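Local coordinates for CRISPR-associated endonuclease Cas9 (Campylobacter jejuni subsp. jejuni serotype O:2, PDB 5X2H), which uses a guide RNA to recognise invading DNA and cleaves its two strands with separate RuvC-like and HNH nuclease domains, at residues E446-D451 with T502-D507. Sequence-based numbering, arbitrary orientation.
Sequences ETYYKD and TKDYLD. With nucleotides of chain C.
Tyr505 of segment 502-507, in the discontinuous RuvC-like nuclease domain, packs against the type I beta turn from Thr447 to Lys450, in the loop before helix 456-476. From CB, which points toward segment 446-451, CG leaves anti to the carbonyl carbon (chi1 -72°). One face of the ring receives the methyl of Thr447: CG2 sits 3.6 Å from the Tyr505 ring centroid and 15° off the ring normal, a CH-pi contact. Farther out, CE2 and CZ also meet Thr447 CB, while CE2 has Tyr449 CE2 beside it, near the ring plane. At the tip, Tyr505 OH accepts a weak hydrogen bond from Tyr448 N (3.3 Å) and stands over the centre of the Tyr448 ring, 3.1 Å above its plane. The two rings meet obliquely. Thr447 OG1 accepts from Tyr449 N, an ST turn, and is also hydrogen-bonded to Phe444 O. Beside this aromatic group, buried Asp504 receives both tyrosine hydroxyls on one oxygen. Tyr449 OH reaches Asp504 OD2 at 2.5 Å, a very short distance whose exact value is doubtful; Tyr448 OH, which also bonds to Asn434 N, approaches the same Asp504 OD2 at 3.1 Å, 54° out of the carboxylate plane.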
loop_
_atom_site.group_PDB
_atom_site.type_symbol
_atom_site.label_atom_id
_atom_site.label_comp_id
_atom_site.label_asym_id
_atom_site.label_seq_id
_atom_site.Cartn_x
_atom_site.Cartn_y
_atom_site.Cartn_z
ATOM N N GLU A 446 -17.266 -8.891 -4.624
ATOM C CA GLU A 446 -18.531 -8.747 -5.330
ATOM C C GLU A 446 -19.652 -8.216 -4.448
ATOM O O GLU A 446 -20.795 -8.127 -4.911
ATOM C CB GLU A 446 -18.945 -10.091 -5.940
ATOM C CG GLU A 446 -17.824 -10.786 -6.693
ATOM C CD GLU A 446 -17.272 -9.942 -7.824
ATOM O OE1 GLU A 446 -17.861 -9.962 -8.925
ATOM O OE2 GLU A 446 -16.254 -9.250 -7.613
ATOM N N THR A 447 -19.363 -7.869 -3.200
ATOM C CA THR A 447 -20.346 -7.291 -2.298
ATOM C C THR A 447 -20.193 -5.776 -2.259
ATOM O O THR A 447 -19.162 -5.223 -2.650
ATOM C CB THR A 447 -20.194 -7.866 -0.886
ATOM O OG1 THR A 447 -19.037 -7.299 -0.260
ATOM C CG2 THR A 447 -20.041 -9.380 -0.938
ATOM N N TYR A 448 -21.238 -5.102 -1.776
ATOM C CA TYR A 448 -21.147 -3.652 -1.632
ATOM C C TYR A 448 -20.299 -3.229 -0.440
ATOM O O TYR A 448 -20.126 -2.024 -0.227
ATOM C CB TYR A 448 -22.543 -3.031 -1.527
ATOM C CG TYR A 448 -23.541 -3.858 -0.756
ATOM C CD1 TYR A 448 -23.342 -4.148 0.587
ATOM C CD2 TYR A 448 -24.692 -4.338 -1.366
ATOM C CE1 TYR A 448 -24.253 -4.903 1.298
ATOM C CE2 TYR A 448 -25.611 -5.092 -0.664
ATOM C CZ TYR A 448 -25.385 -5.372 0.669
ATOM O OH TYR A 448 -26.291 -6.123 1.380
ATOM N N TYR A 449 -19.773 -4.177 0.338
ATOM C CA TYR A 449 -18.809 -3.865 1.383
ATOM C C TYR A 449 -17.396 -3.696 0.845
ATOM O O TYR A 449 -16.490 -3.379 1.624
ATOM C CB TYR A 449 -18.800 -4.962 2.452
ATOM C CG TYR A 449 -20.088 -5.118 3.227
ATOM C CD1 TYR A 449 -20.458 -4.191 4.193
ATOM C CD2 TYR A 449 -20.921 -6.209 3.013
ATOM C CE1 TYR A 449 -21.632 -4.336 4.911
ATOM C CE2 TYR A 449 -22.096 -6.363 3.727
ATOM C CZ TYR A 449 -22.445 -5.422 4.675
ATOM O OH TYR A 449 -23.612 -5.570 5.388
ATOM N N LYS A 450 -17.186 -3.895 -0.459
ATOM C CA LYS A 450 -15.830 -3.946 -0.995
ATOM C C LYS A 450 -15.141 -2.591 -0.912
ATOM O O LYS A 450 -14.020 -2.485 -0.402
ATOM C CB LYS A 450 -15.849 -4.446 -2.439
ATOM C CG LYS A 450 -14.483 -4.398 -3.103
ATOM C CD LYS A 450 -13.457 -5.196 -2.307
ATOM C CE LYS A 450 -12.034 -4.815 -2.689
ATOM N NZ LYS A 450 -11.704 -3.410 -2.305
ATOM N N ASP A 451 -15.793 -1.540 -1.415
ATOM C CA ASP A 451 -15.171 -0.221 -1.459
ATOM C C ASP A 451 -14.832 0.321 -0.077
ATOM O O ASP A 451 -14.073 1.292 0.017
ATOM C CB ASP A 451 -16.087 0.763 -2.192
ATOM C CG ASP A 451 -16.466 0.283 -3.580
ATOM O OD1 ASP A 451 -15.766 -0.601 -4.119
ATOM O OD2 ASP A 451 -17.463 0.793 -4.134
ATOM N N THR A 502 -21.388 -11.822 6.224
ATOM C CA THR A 502 -21.851 -13.206 6.207
ATOM C C THR A 502 -23.374 -13.293 6.213
ATOM O O THR A 502 -23.952 -14.097 5.474
ATOM C CB THR A 502 -21.265 -13.972 7.393
ATOM O OG1 THR A 502 -19.834 -13.891 7.355
ATOM C CG2 THR A 502 -21.680 -15.435 7.342
ATOM N N LYS A 503 -24.046 -12.476 7.027
ATOM C CA LYS A 503 -25.499 -12.567 7.107
ATOM C C LYS A 503 -26.201 -11.888 5.938
ATOM O O LYS A 503 -27.386 -12.153 5.712
ATOM C CB LYS A 503 -26.007 -11.982 8.428
ATOM C CG LYS A 503 -25.832 -10.480 8.600
ATOM C CD LYS A 503 -26.542 -10.021 9.868
ATOM C CE LYS A 503 -26.078 -8.646 10.328
ATOM N NZ LYS A 503 -26.493 -7.548 9.409
ATOM N N ASP A 504 -25.506 -11.033 5.190
ATOM C CA ASP A 504 -26.117 -10.403 4.027
ATOM C C ASP A 504 -26.081 -11.286 2.787
ATOM O O ASP A 504 -26.874 -11.063 1.866
ATOM C CB ASP A 504 -25.428 -9.074 3.708
ATOM C CG ASP A 504 -25.898 -7.939 4.593
ATOM O OD1 ASP A 504 -26.691 -8.191 5.525
ATOM O OD2 ASP A 504 -25.478 -6.789 4.348
ATOM N N TYR A 505 -25.190 -12.280 2.737
ATOM C CA TYR A 505 -24.939 -13.011 1.503
ATOM C C TYR A 505 -24.977 -14.528 1.619
ATOM O O TYR A 505 -24.928 -15.197 0.582
ATOM C CB TYR A 505 -23.578 -12.604 0.913
ATOM C CG TYR A 505 -23.576 -11.218 0.317
ATOM C CD1 TYR A 505 -23.887 -11.020 -1.021
ATOM C CD2 TYR A 505 -23.276 -10.105 1.091
ATOM C CE1 TYR A 505 -23.895 -9.758 -1.574
ATOM C CE2 TYR A 505 -23.282 -8.837 0.548
ATOM C CZ TYR A 505 -23.592 -8.670 -0.787
ATOM O OH TYR A 505 -23.600 -7.412 -1.340
ATOM N N LEU A 506 -25.062 -15.095 2.818
ATOM C CA LEU A 506 -25.057 -16.541 2.988
ATOM C C LEU A 506 -26.444 -17.033 3.382
ATOM O O LEU A 506 -27.113 -16.430 4.227
ATOM C CB LEU A 506 -24.038 -16.976 4.044
ATOM C CG LEU A 506 -23.727 -18.475 4.077
ATOM C CD1 LEU A 506 -22.902 -18.873 2.860
ATOM C CD2 LEU A 506 -23.015 -18.862 5.364
ATOM N N ASP A 507 -26.867 -18.134 2.766
ATOM C CA ASP A 507 -28.142 -18.762 3.086
ATOM C C ASP A 507 -27.919 -19.866 4.111
ATOM O O ASP A 507 -27.059 -20.732 3.921
ATOM C CB ASP A 507 -28.795 -19.330 1.825
ATOM C CG ASP A 507 -30.221 -19.782 2.064
ATOM O OD1 ASP A 507 -30.819 -19.362 3.076
ATOM O OD2 ASP A 507 -30.741 -20.562 1.240
ATOM P P DA C 18 -14.668 8.806 -0.286
ATOM O OP1 DA C 18 -16.014 8.606 -0.868
ATOM O OP2 DA C 18 -14.457 9.834 0.756
ATOM O "O5'" DA C 18 -14.161 7.408 0.301
ATOM C "C5'" DA C 18 -14.233 6.233 -0.498
ATOM C "C4'" DA C 18 -13.649 5.048 0.249
ATOM O "O4'" DA C 18 -12.217 5.221 0.394
ATOM C "C3'" DA C 18 -14.168 4.882 1.662
ATOM O "O3'" DA C 18 -15.367 4.124 1.648
ATOM C "C2'" DA C 18 -13.028 4.127 2.338
ATOM C "C1'" DA C 18 -11.798 4.733 1.657
ATOM N N9 DA C 18 -11.187 5.833 2.405
ATOM C C8 DA C 18 -11.359 7.174 2.188
ATOM N N7 DA C 18 -10.679 7.936 3.013
ATOM C C5 DA C 18 -10.009 7.035 3.824
ATOM C C6 DA C 18 -9.113 7.207 4.902
ATOM N N6 DA C 18 -8.730 8.405 5.360
ATOM N N1 DA C 18 -8.630 6.094 5.496
ATOM C C2 DA C 18 -9.012 4.897 5.036
ATOM N N3 DA C 18 -9.841 4.611 4.032
ATOM C C4 DA C 18 -10.310 5.734 3.463
#